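Local coordinates for TnpArep for protein (Escherichia coli, PDB 4ER8), which binds repeated extragenic palindrome hairpins and cleaves and recombines the interspersed mosaic elements that carry them, acting as a metal-dependent single-stranded DNA transposase, at residues A[38-41]-A[42-46]; A[48-51]-A[52-55]; A[64-67]-A[68-72]; A[76-79]-A[80-84]. One frame throughout, in Å; residues are numbered along the deposited sequence.

Contact 1 of 4, residues A[38-41]-A[42-46]. With nucleotides of chain B.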
loop_
_atom_site.group_PDB
_atom_site.type_symbol
_atom_site.label_atom_id
_atom_site.label_comp_id
_atom_site.label_asym_id
_atom_site.label_seq_id
_atom_site.Cartn_x
_atom_site.Cartn_y
_atom_site.Cartn_z
ATOM N N ALA A 38 3.328 -13.003 3.463
ATOM C CA ALA A 38 2.081 -12.711 4.190
ATOM C C ALA A 38 0.914 -12.302 3.310
ATOM O O ALA A 38 -0.203 -12.818 3.463
ATOM C CB ALA A 38 2.322 -11.651 5.246
ATOM N N ILE A 39 1.169 -11.376 2.393
ATOM C CA ILE A 39 0.127 -10.883 1.487
ATOM C C ILE A 39 -0.362 -12.026 0.620
ATOM O O ILE A 39 -1.565 -12.168 0.386
ATOM C CB ILE A 39 0.668 -9.794 0.559
ATOM C CG1 ILE A 39 1.105 -8.542 1.360
ATOM C CG2 ILE A 39 -0.318 -9.507 -0.572
ATOM C CD1 ILE A 39 2.153 -7.687 0.638
ATOM N N ILE A 40 0.592 -12.834 0.152
ATOM C CA ILE A 40 0.302 -14.067 -0.595
ATOM C C ILE A 40 -0.664 -15.008 0.149
ATOM O O ILE A 40 -1.700 -15.416 -0.405
ATOM C CB ILE A 40 1.586 -14.870 -0.856
ATOM C CG1 ILE A 40 2.696 -14.018 -1.503
ATOM C CG2 ILE A 40 1.239 -16.146 -1.638
ATOM C CD1 ILE A 40 2.299 -13.390 -2.801
ATOM N N LYS A 41 -0.320 -15.338 1.400
ATOM C CA LYS A 41 -1.140 -16.248 2.214
ATOM C C LYS A 41 -2.581 -15.759 2.315
ATOM O O LYS A 41 -3.516 -16.545 2.177
ATOM C CB LYS A 41 -0.525 -16.455 3.610
ATOM C CG LYS A 41 -1.184 -17.564 4.471
ATOM C CD LYS A 41 -0.235 -18.781 4.663
ATOM C CE LYS A 41 -0.313 -19.444 6.084
ATOM N NZ LYS A 41 -1.490 -20.379 6.327
ATOM N N VAL A 42 -2.739 -14.452 2.537
ATOM C CA VAL A 42 -4.058 -13.830 2.751
ATOM C C VAL A 42 -4.834 -13.711 1.437
ATOM O O VAL A 42 -6.055 -13.953 1.383
ATOM C CB VAL A 42 -3.935 -12.435 3.483
ATOM C CG1 VAL A 42 -5.327 -11.839 3.803
ATOM C CG2 VAL A 42 -3.136 -12.571 4.770
ATOM N N LYS A 43 -4.109 -13.353 0.378
ATOM C CA LYS A 43 -4.705 -13.140 -0.931
ATOM C C LYS A 43 -5.374 -14.413 -1.390
ATOM O O LYS A 43 -6.521 -14.371 -1.867
ATOM C CB LYS A 43 -3.653 -12.682 -1.934
ATOM C CG LYS A 43 -4.231 -12.077 -3.195
ATOM C CD LYS A 43 -3.123 -11.592 -4.143
ATOM C CE LYS A 43 -3.686 -10.949 -5.421
ATOM N NZ LYS A 43 -4.771 -11.780 -6.037
ATOM N N ARG A 44 -4.659 -15.533 -1.219
ATOM C CA ARG A 44 -5.192 -16.885 -1.493
ATOM C C ARG A 44 -6.543 -17.148 -0.786
ATOM O O ARG A 44 -7.524 -17.551 -1.428
ATOM C CB ARG A 44 -4.169 -17.985 -1.120
ATOM C CG ARG A 44 -2.874 -18.060 -2.018
ATOM C CD ARG A 44 -1.783 -19.079 -1.511
ATOM N NE ARG A 44 -2.349 -20.394 -1.162
ATOM C CZ ARG A 44 -2.499 -20.866 0.084
ATOM N NH1 ARG A 44 -2.099 -20.148 1.137
ATOM N NH2 ARG A 44 -3.044 -22.072 0.280
ATOM N N ASP A 45 -6.600 -16.878 0.522
ATOM C CA ASP A 45 -7.784 -17.192 1.335
ATOM C C ASP A 45 -8.966 -16.233 1.128
ATOM O O ASP A 45 -10.135 -16.610 1.290
ATOM C CB ASP A 45 -7.374 -17.298 2.810
ATOM C CG ASP A 45 -6.195 -18.277 3.017
ATOM O OD1 ASP A 45 -6.160 -19.319 2.310
ATOM O OD2 ASP A 45 -5.297 -18.014 3.868
ATOM N N ARG A 46 -8.652 -14.993 0.760
ATOM C CA ARG A 46 -9.681 -13.974 0.550
ATOM C C ARG A 46 -9.274 -13.211 -0.678
ATOM O O ARG A 46 -8.602 -12.188 -0.570
ATOM C CB ARG A 46 -9.772 -13.046 1.754
ATOM C CG ARG A 46 -10.089 -13.759 3.078
ATOM C CD ARG A 46 -10.015 -12.799 4.251
ATOM N NE ARG A 46 -10.154 -13.455 5.549
ATOM C CZ ARG A 46 -11.252 -13.411 6.294
ATOM N NH1 ARG A 46 -12.323 -12.736 5.868
ATOM N NH2 ARG A 46 -11.275 -14.038 7.471
ATOM P P DA B 12 -14.104 -14.609 10.562
ATOM O OP1 DA B 12 -13.585 -14.150 9.266
ATOM O OP2 DA B 12 -15.293 -15.486 10.563
ATOM O "O5'" DA B 12 -12.878 -15.223 11.400
ATOM C "C5'" DA B 12 -11.653 -14.568 11.442
ATOM C "C4'" DA B 12 -10.639 -15.351 12.257
ATOM O "O4'" DA B 12 -11.015 -15.379 13.660
ATOM C "C3'" DA B 12 -10.552 -16.820 11.858
ATOM O "O3'" DA B 12 -9.232 -17.308 12.107
ATOM C "C2'" DA B 12 -11.560 -17.516 12.776
ATOM C "C1'" DA B 12 -11.300 -16.738 14.062
ATOM N N9 DA B 12 -12.444 -16.765 14.966
ATOM C C8 DA B 12 -13.726 -17.172 14.679
ATOM N N7 DA B 12 -14.560 -17.064 15.690
ATOM C C5 DA B 12 -13.759 -16.555 16.709
ATOM C C6 DA B 12 -14.036 -16.207 18.054
ATOM N N6 DA B 12 -15.256 -16.341 18.594
ATOM N N1 DA B 12 -13.019 -15.713 18.817
ATOM C C2 DA B 12 -11.801 -15.578 18.256
ATOM N N3 DA B 12 -11.422 -15.883 17.011
ATOM C C4 DA B 12 -12.456 -16.361 16.286
#
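Val42, Lys43 and Arg44 donate their backbone N-H groups to the carbonyl oxygens of Ala38, Ile39 and Ile40, the i to i+4 pattern of an alpha helix, straightest from Arg44 N to Ile40 O (3.1 Å, 173°). The side chains of this closing turn lean on the turn before. Arg44 lays CG 3.3 Å from Ile40 O and CD 4.2 Å from Ile40 CG2; a bend at chi3 (47°) then swings the guanidinium toward Lys41, with NH1 4.2 Å from Lys41 CD. Asp45 and Lys41 slant across one another, Asp45 OD2 stopping 5.1 Å from Lys41 NZ, a loose approach of opposite charges rather than a salt bridge. Val42 turns CG2 to Ile80 of helix 73-87, while Lys43 runs off to the carbonyl of Phe48. Arg46, already outside the helical backbone, extends from CG to NE and offers NH2 edge-on, in the guanidinium plane, to OP1 of DA12 of chain B (2.9 Å, 172°). The whole illustrates an amphipathic helix of the RRM-like HUH nuclease core, with a phosphate-binding arginine just beyond its C-terminal end.

Contact 2 of 4, residues A[48-51]-A[52-55]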
loop_
_atom_site.group_PDB
_atom_site.type_symbol
_atom_site.label_atom_id
_atom_site.label_comp_id
_atom_site.label_asym_id
_atom_site.label_seq_id
_atom_site.Cartn_x
_atom_site.Cartn_y
_atom_site.Cartn_z
ATOM N N PHE A 48 -8.316 -10.928 -3.780
ATOM C CA PHE A 48 -8.497 -9.536 -4.238
ATOM C C PHE A 48 -7.520 -9.221 -5.363
ATOM O O PHE A 48 -6.592 -9.987 -5.598
ATOM C CB PHE A 48 -8.372 -8.517 -3.091
ATOM C CG PHE A 48 -7.008 -8.477 -2.445
ATOM C CD1 PHE A 48 -6.090 -7.509 -2.808
ATOM C CD2 PHE A 48 -6.668 -9.391 -1.447
ATOM C CE1 PHE A 48 -4.845 -7.451 -2.182
ATOM C CE2 PHE A 48 -5.451 -9.357 -0.843
ATOM C CZ PHE A 48 -4.513 -8.396 -1.203
ATOM N N GLU A 49 -7.733 -8.095 -6.041
ATOM C CA GLU A 49 -6.794 -7.641 -7.055
ATOM C C GLU A 49 -5.921 -6.487 -6.525
ATOM O O GLU A 49 -6.443 -5.460 -6.059
ATOM C CB GLU A 49 -7.542 -7.233 -8.331
ATOM C CG GLU A 49 -6.836 -7.673 -9.630
ATOM C CD GLU A 49 -7.013 -6.656 -10.766
ATOM O OE1 GLU A 49 -6.072 -6.523 -11.602
ATOM O OE2 GLU A 49 -8.075 -5.977 -10.814
ATOM N N ILE A 50 -4.606 -6.691 -6.562
ATOM C CA ILE A 50 -3.654 -5.643 -6.280
ATOM C C ILE A 50 -3.514 -4.746 -7.513
ATOM O O ILE A 50 -2.758 -5.066 -8.436
ATOM C CB ILE A 50 -2.271 -6.189 -5.935
ATOM C CG1 ILE A 50 -2.338 -7.118 -4.717
ATOM C CG2 ILE A 50 -1.307 -5.035 -5.675
ATOM C CD1 ILE A 50 -0.952 -7.639 -4.185
ATOM N N ASN A 51 -4.235 -3.621 -7.515
ATOM C CA ASN A 51 -4.099 -2.619 -8.558
ATOM C C ASN A 51 -2.696 -2.014 -8.506
ATOM O O ASN A 51 -2.020 -1.917 -9.547
ATOM C CB ASN A 51 -5.158 -1.546 -8.407
ATOM C CG ASN A 51 -6.531 -2.030 -8.782
ATOM O OD1 ASN A 51 -6.866 -2.087 -9.947
ATOM N ND2 ASN A 51 -7.345 -2.365 -7.793
ATOM N N ALA A 52 -2.252 -1.636 -7.305
ATOM C CA ALA A 52 -0.889 -1.193 -7.121
ATOM C C ALA A 52 -0.416 -1.260 -5.669
ATOM O O ALA A 52 -1.224 -1.271 -4.750
ATOM C CB ALA A 52 -0.703 0.201 -7.673
ATOM N N TRP A 53 0.901 -1.284 -5.472
ATOM C CA TRP A 53 1.418 -1.327 -4.130
ATOM C C TRP A 53 2.866 -0.818 -4.108
ATOM O O TRP A 53 3.623 -1.167 -4.998
ATOM C CB TRP A 53 1.331 -2.779 -3.667
ATOM C CG TRP A 53 1.302 -3.042 -2.204
ATOM C CD1 TRP A 53 2.109 -2.496 -1.239
ATOM C CD2 TRP A 53 0.465 -4.000 -1.537
ATOM N NE1 TRP A 53 1.785 -3.034 -0.005
ATOM C CE2 TRP A 53 0.797 -3.972 -0.175
ATOM C CE3 TRP A 53 -0.540 -4.882 -1.972
ATOM C CZ2 TRP A 53 0.151 -4.789 0.764
ATOM C CZ3 TRP A 53 -1.183 -5.680 -1.046
ATOM C CH2 TRP A 53 -0.849 -5.628 0.305
ATOM N N VAL A 54 3.224 0.044 -3.148
ATOM C CA VAL A 54 4.627 0.236 -2.769
ATOM C C VAL A 54 4.861 -0.219 -1.341
ATOM O O VAL A 54 3.999 -0.080 -0.464
ATOM C CB VAL A 54 5.079 1.686 -2.670
ATOM C CG1 VAL A 54 5.738 2.138 -3.898
ATOM C CG2 VAL A 54 3.955 2.590 -2.195
ATOM N N VAL A 55 6.074 -0.678 -1.096
ATOM C CA VAL A 55 6.539 -0.879 0.254
ATOM C C VAL A 55 7.716 0.046 0.514
ATOM O O VAL A 55 8.683 0.085 -0.238
ATOM C CB VAL A 55 7.032 -2.279 0.424
ATOM C CG1 VAL A 55 7.507 -2.479 1.875
ATOM C CG2 VAL A 55 5.935 -3.262 0.002
#
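Ile50 packs against the six-membered ring of Trp53, its CD1 methyl arriving obliquely 3.6 Å from CE3. The second branch meets the indole differently: CG2 lies at the ring edge, in its plane, 3.8 Å from Trp53 CE3. With chi2 at -175° the longer branch of Ile50 is stretched out, which carries CD1 as far as the benzo end of the indole. Phe48 adds an edge-to-edge approach, CE1 standing 4.2 Å from Trp53 CZ3 and near both ring planes. An alanine in place of Ile50 would lack both branches and would probably leave the CE3 side of Trp53 poorly packed, with the indole freer to shift. That residues three apart share one face of a strand follows from a classic beta bulge, in which Asn51 and Ala52 both face Ile63 of the neighbouring strand 59-65. Asn51 takes helix-like backbone angles there (-65°/-47°). Farther out, its amide is held at both ends, ND2 by Thr65 OG1 and OD1 by Tyr109 OH, while Arg139 bonds the carbonyl oxygens of Ile50 and Asn51. Helix 32-45 covers Ile50 and Trp53 through Lys43 and Ile39; Ala52 points instead to Tyr117 of helix 106-122.

Contact 3 of 4, residues A[64-67]-A[68-72]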
loop_
_atom_site.group_PDB
_atom_site.type_symbol
_atom_site.label_atom_id
_atom_site.label_comp_id
_atom_site.label_asym_id
_atom_site.label_seq_id
_atom_site.Cartn_x
_atom_site.Cartn_y
_atom_site.Cartn_z
ATOM N N TRP A 64 -6.507 -1.684 -3.857
ATOM C CA TRP A 64 -7.153 -3.006 -4.055
ATOM C C TRP A 64 -8.506 -2.888 -4.705
ATOM O O TRP A 64 -9.192 -1.871 -4.586
ATOM C CB TRP A 64 -7.461 -3.744 -2.744
ATOM C CG TRP A 64 -6.341 -4.022 -1.841
ATOM C CD1 TRP A 64 -5.024 -3.957 -2.131
ATOM C CD2 TRP A 64 -6.442 -4.481 -0.486
ATOM N NE1 TRP A 64 -4.284 -4.288 -1.015
ATOM C CE2 TRP A 64 -5.137 -4.636 -0.000
ATOM C CE3 TRP A 64 -7.514 -4.765 0.362
ATOM C CZ2 TRP A 64 -4.862 -5.047 1.323
ATOM C CZ3 TRP A 64 -7.244 -5.176 1.688
ATOM C CH2 TRP A 64 -5.929 -5.307 2.147
ATOM N N THR A 65 -8.920 -3.959 -5.348
ATOM C CA THR A 65 -10.264 -4.036 -5.893
ATOM C C THR A 65 -10.763 -5.380 -5.439
ATOM O O THR A 65 -10.111 -6.405 -5.670
ATOM C CB THR A 65 -10.263 -4.014 -7.424
ATOM O OG1 THR A 65 -9.851 -2.718 -7.876
ATOM C CG2 THR A 65 -11.666 -4.345 -7.979
ATOM N N LEU A 66 -11.906 -5.381 -4.782
ATOM C CA LEU A 66 -12.397 -6.607 -4.198
ATOM C C LEU A 66 -13.419 -7.272 -5.133
ATOM O O LEU A 66 -14.102 -6.574 -5.899
ATOM C CB LEU A 66 -12.999 -6.354 -2.797
ATOM C CG LEU A 66 -12.170 -5.754 -1.653
ATOM C CD1 LEU A 66 -12.875 -5.981 -0.333
ATOM C CD2 LEU A 66 -10.785 -6.298 -1.548
ATOM N N PRO A 67 -13.539 -8.614 -5.044
ATOM C CA PRO A 67 -14.463 -9.444 -5.789
ATOM C C PRO A 67 -15.869 -8.878 -5.784
ATOM O O PRO A 67 -16.203 -8.039 -4.950
ATOM C CB PRO A 67 -14.451 -10.736 -4.988
ATOM C CG PRO A 67 -13.051 -10.811 -4.452
ATOM C CD PRO A 67 -12.750 -9.415 -4.077
ATOM N N GLU A 68 -16.696 -9.323 -6.718
ATOM C CA GLU A 68 -18.067 -8.838 -6.770
ATOM C C GLU A 68 -18.720 -9.301 -5.479
ATOM O O GLU A 68 -18.373 -10.355 -4.976
ATOM C CB GLU A 68 -18.802 -9.380 -7.999
ATOM C CG GLU A 68 -20.052 -8.573 -8.350
ATOM C CD GLU A 68 -19.790 -7.034 -8.317
ATOM O OE1 GLU A 68 -19.989 -6.411 -7.220
ATOM O OE2 GLU A 68 -19.371 -6.471 -9.378
ATOM N N GLY A 69 -19.621 -8.499 -4.932
ATOM C CA GLY A 69 -20.319 -8.849 -3.683
ATOM C C GLY A 69 -19.516 -8.783 -2.383
ATOM O O GLY A 69 -20.055 -9.056 -1.327
ATOM N N ASP A 70 -18.242 -8.404 -2.460
ATOM C CA ASP A 70 -17.313 -8.448 -1.333
ATOM C C ASP A 70 -16.890 -7.001 -0.962
ATOM O O ASP A 70 -16.340 -6.276 -1.799
ATOM C CB ASP A 70 -16.095 -9.295 -1.721
ATOM C CG ASP A 70 -15.169 -9.602 -0.539
ATOM O OD1 ASP A 70 -14.491 -10.666 -0.519
ATOM O OD2 ASP A 70 -15.089 -8.770 0.378
ATOM N N ASP A 71 -17.157 -6.584 0.280
ATOM C CA ASP A 71 -16.761 -5.257 0.736
ATOM C C ASP A 71 -15.692 -5.288 1.847
ATOM O O ASP A 71 -15.357 -4.255 2.428
ATOM C CB ASP A 71 -17.998 -4.445 1.178
ATOM C CG ASP A 71 -18.763 -5.086 2.378
ATOM O OD1 ASP A 71 -18.293 -6.103 2.936
ATOM O OD2 ASP A 71 -19.850 -4.588 2.761
ATOM N N ASP A 72 -15.128 -6.457 2.127
ATOM C CA ASP A 72 -14.433 -6.650 3.395
ATOM C C ASP A 72 -12.930 -6.516 3.338
ATOM O O ASP A 72 -12.204 -7.501 3.535
ATOM C CB ASP A 72 -14.842 -7.974 4.022
ATOM C CG ASP A 72 -14.218 -8.202 5.403
ATOM O OD1 ASP A 72 -14.490 -9.285 5.999
ATOM O OD2 ASP A 72 -13.434 -7.332 5.884
#
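Pro67 and Asp70 stand side by side and point the same way, the first and last residues of a type II beta turn that starts the connection from strand 59-65 to helix 73-87. Pro67 CB and Asp70 CB are 3.9 Å apart. Asp70 OD1 hangs beside the pyrrolidine ring, 4.2 Å from Pro67 CG. The turn is closed by Asp70 N and Pro67 O at 3.2 Å, with the donor above the carbonyl plane, 48° out of it. Gly69 supplies the positive phi the third position needs, and its N-H is also met by OE1 of Glu68, whose chain bends back at chi2 (46°). Leu66 turns its CD1 to the chain after the turn: it comes 3.6 Å from Asp70 OD2 and is flanked by the backbone of Asp71 and Asp72. The Asp70 carboxylate is divided between two tasks, OD1 forming a salt bridge with Arg76 and OD2 closing an Asx turn onto the backbone two residues on. Replacing Asp70 by alanine removes both oxygens, which is likely to leave Arg76 without its charge partner and the chain before the helix less firmly set. Asp72 follows as the N-cap of helix 73-87, with Ser75 OG bonded to its OD1. Its own N-H reaches Asp70 OD2 at 2.9 Å, almost straight at 171° and nearly in line with the C-O bond.

Contact 4 of 4, residues A[76-79]-A[80-84]. With nucleotides of chain B.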
loop_
_atom_site.group_PDB
_atom_site.type_symbol
_atom_site.label_atom_id
_atom_site.label_comp_id
_atom_site.label_asym_id
_atom_site.label_seq_id
_atom_site.Cartn_x
_atom_site.Cartn_y
_atom_site.Cartn_z
ATOM N N ARG A 76 -9.144 -8.528 5.519
ATOM C CA ARG A 76 -7.965 -8.738 4.735
ATOM C C ARG A 76 -6.770 -8.042 5.369
ATOM O O ARG A 76 -5.717 -8.638 5.466
ATOM C CB ARG A 76 -8.192 -8.358 3.270
ATOM C CG ARG A 76 -9.258 -9.248 2.566
ATOM C CD ARG A 76 -9.546 -8.742 1.155
ATOM N NE ARG A 76 -10.369 -9.607 0.313
ATOM C CZ ARG A 76 -11.707 -9.674 0.320
ATOM N NH1 ARG A 76 -12.429 -8.965 1.178
ATOM N NH2 ARG A 76 -12.350 -10.466 -0.548
ATOM N N TRP A 77 -6.939 -6.804 5.852
ATOM C CA TRP A 77 -5.821 -6.091 6.431
ATOM C C TRP A 77 -5.514 -6.696 7.762
ATOM O O TRP A 77 -4.364 -6.673 8.220
ATOM C CB TRP A 77 -6.128 -4.611 6.627
ATOM C CG TRP A 77 -5.736 -3.754 5.477
ATOM C CD1 TRP A 77 -6.532 -2.897 4.816
ATOM C CD2 TRP A 77 -4.448 -3.675 4.851
ATOM N NE1 TRP A 77 -5.841 -2.291 3.799
ATOM C CE2 TRP A 77 -4.553 -2.745 3.803
ATOM C CE3 TRP A 77 -3.222 -4.313 5.065
ATOM C CZ2 TRP A 77 -3.481 -2.415 2.973
ATOM C CZ3 TRP A 77 -2.144 -3.975 4.249
ATOM C CH2 TRP A 77 -2.286 -3.036 3.209
ATOM N N ARG A 78 -6.536 -7.216 8.420
ATOM C CA ARG A 78 -6.280 -7.718 9.757
ATOM C C ARG A 78 -5.402 -8.945 9.664
ATOM O O ARG A 78 -4.418 -9.077 10.411
ATOM C CB ARG A 78 -7.543 -8.011 10.520
ATOM C CG ARG A 78 -7.236 -8.384 11.929
ATOM C CD ARG A 78 -8.134 -9.454 12.433
ATOM N NE ARG A 78 -9.509 -9.042 12.750
ATOM C CZ ARG A 78 -10.588 -9.610 12.221
ATOM N NH1 ARG A 78 -10.466 -10.610 11.315
ATOM N NH2 ARG A 78 -11.784 -9.193 12.601
ATOM N N GLU A 79 -5.709 -9.808 8.704
ATOM C CA GLU A 79 -4.886 -10.972 8.551
ATOM C C GLU A 79 -3.485 -10.578 8.096
ATOM O O GLU A 79 -2.493 -11.050 8.662
ATOM C CB GLU A 79 -5.543 -12.011 7.637
ATOM C CG GLU A 79 -6.867 -12.666 8.175
ATOM C CD GLU A 79 -6.768 -13.245 9.616
ATOM O OE1 GLU A 79 -5.638 -13.621 10.078
ATOM O OE2 GLU A 79 -7.837 -13.335 10.277
ATOM N N ILE A 80 -3.359 -9.664 7.134
ATOM C CA ILE A 80 -2.015 -9.354 6.628
ATOM C C ILE A 80 -1.075 -8.905 7.719
ATOM O O ILE A 80 -0.002 -9.461 7.869
ATOM C CB ILE A 80 -2.018 -8.336 5.461
ATOM C CG1 ILE A 80 -2.775 -8.897 4.261
ATOM C CG2 ILE A 80 -0.602 -7.977 5.038
ATOM C CD1 ILE A 80 -3.106 -7.862 3.270
ATOM N N LYS A 81 -1.470 -7.898 8.486
ATOM C CA LYS A 81 -0.602 -7.350 9.546
ATOM C C LYS A 81 -0.379 -8.447 10.529
ATOM O O LYS A 81 0.673 -8.503 11.135
ATOM C CB LYS A 81 -1.242 -6.169 10.273
ATOM C CG LYS A 81 -1.443 -4.931 9.429
ATOM C CD LYS A 81 -2.445 -3.971 10.035
ATOM C CE LYS A 81 -1.794 -2.708 10.466
ATOM N NZ LYS A 81 -2.778 -1.819 11.152
ATOM N N LYS A 82 -1.361 -9.337 10.676
ATOM C CA LYS A 82 -1.204 -10.454 11.625
ATOM C C LYS A 82 -0.120 -11.439 11.181
ATOM O O LYS A 82 0.842 -11.642 11.923
ATOM C CB LYS A 82 -2.516 -11.177 11.871
ATOM C CG LYS A 82 -2.476 -12.184 13.010
ATOM C CD LYS A 82 -3.871 -12.417 13.620
ATOM C CE LYS A 82 -4.785 -13.216 12.706
ATOM N NZ LYS A 82 -6.237 -13.154 13.145
ATOM N N GLN A 83 -0.252 -12.020 9.979
ATOM C CA GLN A 83 0.788 -12.930 9.461
ATOM C C GLN A 83 2.151 -12.320 9.612
ATOM O O GLN A 83 3.038 -12.920 10.167
ATOM C CB GLN A 83 0.619 -13.276 7.985
ATOM C CG GLN A 83 -0.689 -13.911 7.601
ATOM C CD GLN A 83 -0.879 -15.323 8.131
ATOM O OE1 GLN A 83 -1.951 -15.634 8.656
ATOM N NE2 GLN A 83 0.136 -16.191 7.969
ATOM N N PHE A 84 2.329 -11.112 9.122
ATOM C CA PHE A 84 3.648 -10.526 9.166
ATOM C C PHE A 84 4.132 -10.282 10.596
ATOM O O PHE A 84 5.332 -10.434 10.877
ATOM C CB PHE A 84 3.716 -9.261 8.310
ATOM C CG PHE A 84 5.057 -8.607 8.317
ATOM C CD1 PHE A 84 6.065 -9.051 7.467
ATOM C CD2 PHE A 84 5.325 -7.550 9.185
ATOM C CE1 PHE A 84 7.333 -8.440 7.458
ATOM C CE2 PHE A 84 6.570 -6.946 9.199
ATOM C CZ PHE A 84 7.582 -7.395 8.326
ATOM P P DT B 29 -0.883 -7.327 15.122
ATOM O OP1 DT B 29 -0.242 -7.502 13.789
ATOM O OP2 DT B 29 -0.282 -6.463 16.164
ATOM O "O5'" DT B 29 -2.457 -7.012 14.963
ATOM C "C5'" DT B 29 -3.088 -7.557 13.793
ATOM C "C4'" DT B 29 -4.455 -6.946 13.542
ATOM O "O4'" DT B 29 -5.323 -7.478 14.532
ATOM C "C3'" DT B 29 -4.553 -5.428 13.687
ATOM O "O3'" DT B 29 -5.024 -4.860 12.450
ATOM C "C2'" DT B 29 -5.460 -5.207 14.893
ATOM C "C1'" DT B 29 -6.239 -6.506 14.942
ATOM N N1 DT B 29 -6.646 -6.889 16.323
ATOM C C2 DT B 29 -7.892 -7.429 16.503
ATOM O O2 DT B 29 -8.656 -7.602 15.593
ATOM N N3 DT B 29 -8.220 -7.761 17.788
ATOM C C4 DT B 29 -7.390 -7.579 18.878
ATOM O O4 DT B 29 -7.710 -7.873 20.002
ATOM C C5 DT B 29 -6.115 -7.011 18.630
ATOM C C7 DT B 29 -5.219 -6.788 19.797
ATOM C C6 DT B 29 -5.780 -6.693 17.373
ATOM P P DC B 30 -5.571 -3.366 12.356
ATOM O OP1 DC B 30 -5.122 -2.793 11.076
ATOM O OP2 DC B 30 -5.288 -2.617 13.611
ATOM O "O5'" DC B 30 -7.161 -3.639 12.338
ATOM C "C5'" DC B 30 -7.728 -4.363 11.287
ATOM C "C4'" DC B 30 -9.234 -4.537 11.453
ATOM O "O4'" DC B 30 -9.474 -5.326 12.621
ATOM C "C3'" DC B 30 -10.055 -3.296 11.683
ATOM O "O3'" DC B 30 -10.492 -2.871 10.434
ATOM C "C2'" DC B 30 -11.232 -3.786 12.501
ATOM C "C1'" DC B 30 -10.658 -4.942 13.289
ATOM N N1 DC B 30 -10.253 -4.681 14.724
ATOM C C2 DC B 30 -11.150 -4.845 15.757
ATOM O O2 DC B 30 -12.293 -5.155 15.458
ATOM N N3 DC B 30 -10.762 -4.634 17.057
ATOM C C4 DC B 30 -9.501 -4.266 17.323
ATOM N N4 DC B 30 -9.142 -4.078 18.582
ATOM C C5 DC B 30 -8.544 -4.098 16.286
ATOM C C6 DC B 30 -8.963 -4.328 15.023
ATOM P P DC B 27 -6.798 -14.081 22.503
ATOM O OP1 DC B 27 -6.368 -14.500 23.857
ATOM O OP2 DC B 27 -7.338 -12.704 22.268
ATOM O "O5'" DC B 27 -5.560 -14.331 21.514
ATOM C "C5'" DC B 27 -4.328 -14.742 22.030
ATOM C "C4'" DC B 27 -3.315 -14.763 20.912
ATOM O "O4'" DC B 27 -3.880 -15.477 19.785
ATOM C "C3'" DC B 27 -2.940 -13.398 20.380
ATOM O "O3'" DC B 27 -1.648 -13.483 20.061
ATOM C "C2'" DC B 27 -3.641 -13.256 19.047
ATOM C "C1'" DC B 27 -3.861 -14.695 18.627
ATOM N N1 DC B 27 -5.157 -14.823 17.944
ATOM C C2 DC B 27 -5.121 -14.657 16.560
ATOM O O2 DC B 27 -4.016 -14.432 16.024
ATOM N N3 DC B 27 -6.281 -14.761 15.846
ATOM C C4 DC B 27 -7.431 -14.984 16.472
ATOM N N4 DC B 27 -8.509 -15.041 15.683
ATOM C C5 DC B 27 -7.497 -15.159 17.898
ATOM C C6 DC B 27 -6.339 -15.063 18.596
#
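Ile80, Lys81, Lys82 and Gln83 bond through their backbone N-H groups to the carbonyls of Arg76, Trp77, Arg78 and Glu79, an unbroken helical ladder whose shortest rung is Gln83 N to Glu79 O (2.8 Å). The apolar contact is a single one: Ile80 CD1 approaches the Trp77 indole obliquely, 4.0 Å from CE3, on the side of the helix turned to the sheet and Val42. Charge is gathered on another side. Glu79 and Lys82 run alongside each other in a salt bridge, with a weak bond from Lys82 NZ to Glu79 OE2 (3.3 Å), and Arg78 NH1 joins the network at the longer range of 3.9 Å from the same OE2. Both basic side chains also reach the DNA, chain B. A turn at chi3 (72°) directs Lys82 NZ to N3 of the DC27 base (3.1 Å), while Arg78 NE meets O2 of DT29 near the guanidinium plane (3.3 Å). Lys81 NZ bonds OP1 of DC30 and is also held by the carbonyls of Gln95 and Arg97. This helix, apolar toward the sheet and basic toward the DNA, forms a DNA-binding face on the ferredoxin-like core, touching bases as well as phosphates.

Overall arrangement
Contacts 1 and 4 are neighbouring turns of the two helices on one face of the sheet, their centres 9 Å apart, joined where Val42 CG2 meets Ile80 CG1 at 3.7 Å. Contact 2 packs against contact 1, Ile39 CD1 resting 3.5 Å from Trp53 CZ2. Contacts 2 and 3 sit on adjacent strands, and the indoles of Trp53, Trp64 and Trp77 form a continuous aromatic core linking contacts 2, 3 and 4. Arg76 ties contact 4 to contact 3 through Asp70 and to contact 1 through Arg46 O. The DNA is gripped by contacts 1 and 4, while the nickel ion, bound by residues including His59 and His61, lies about 11 Å from the side chain of Trp53.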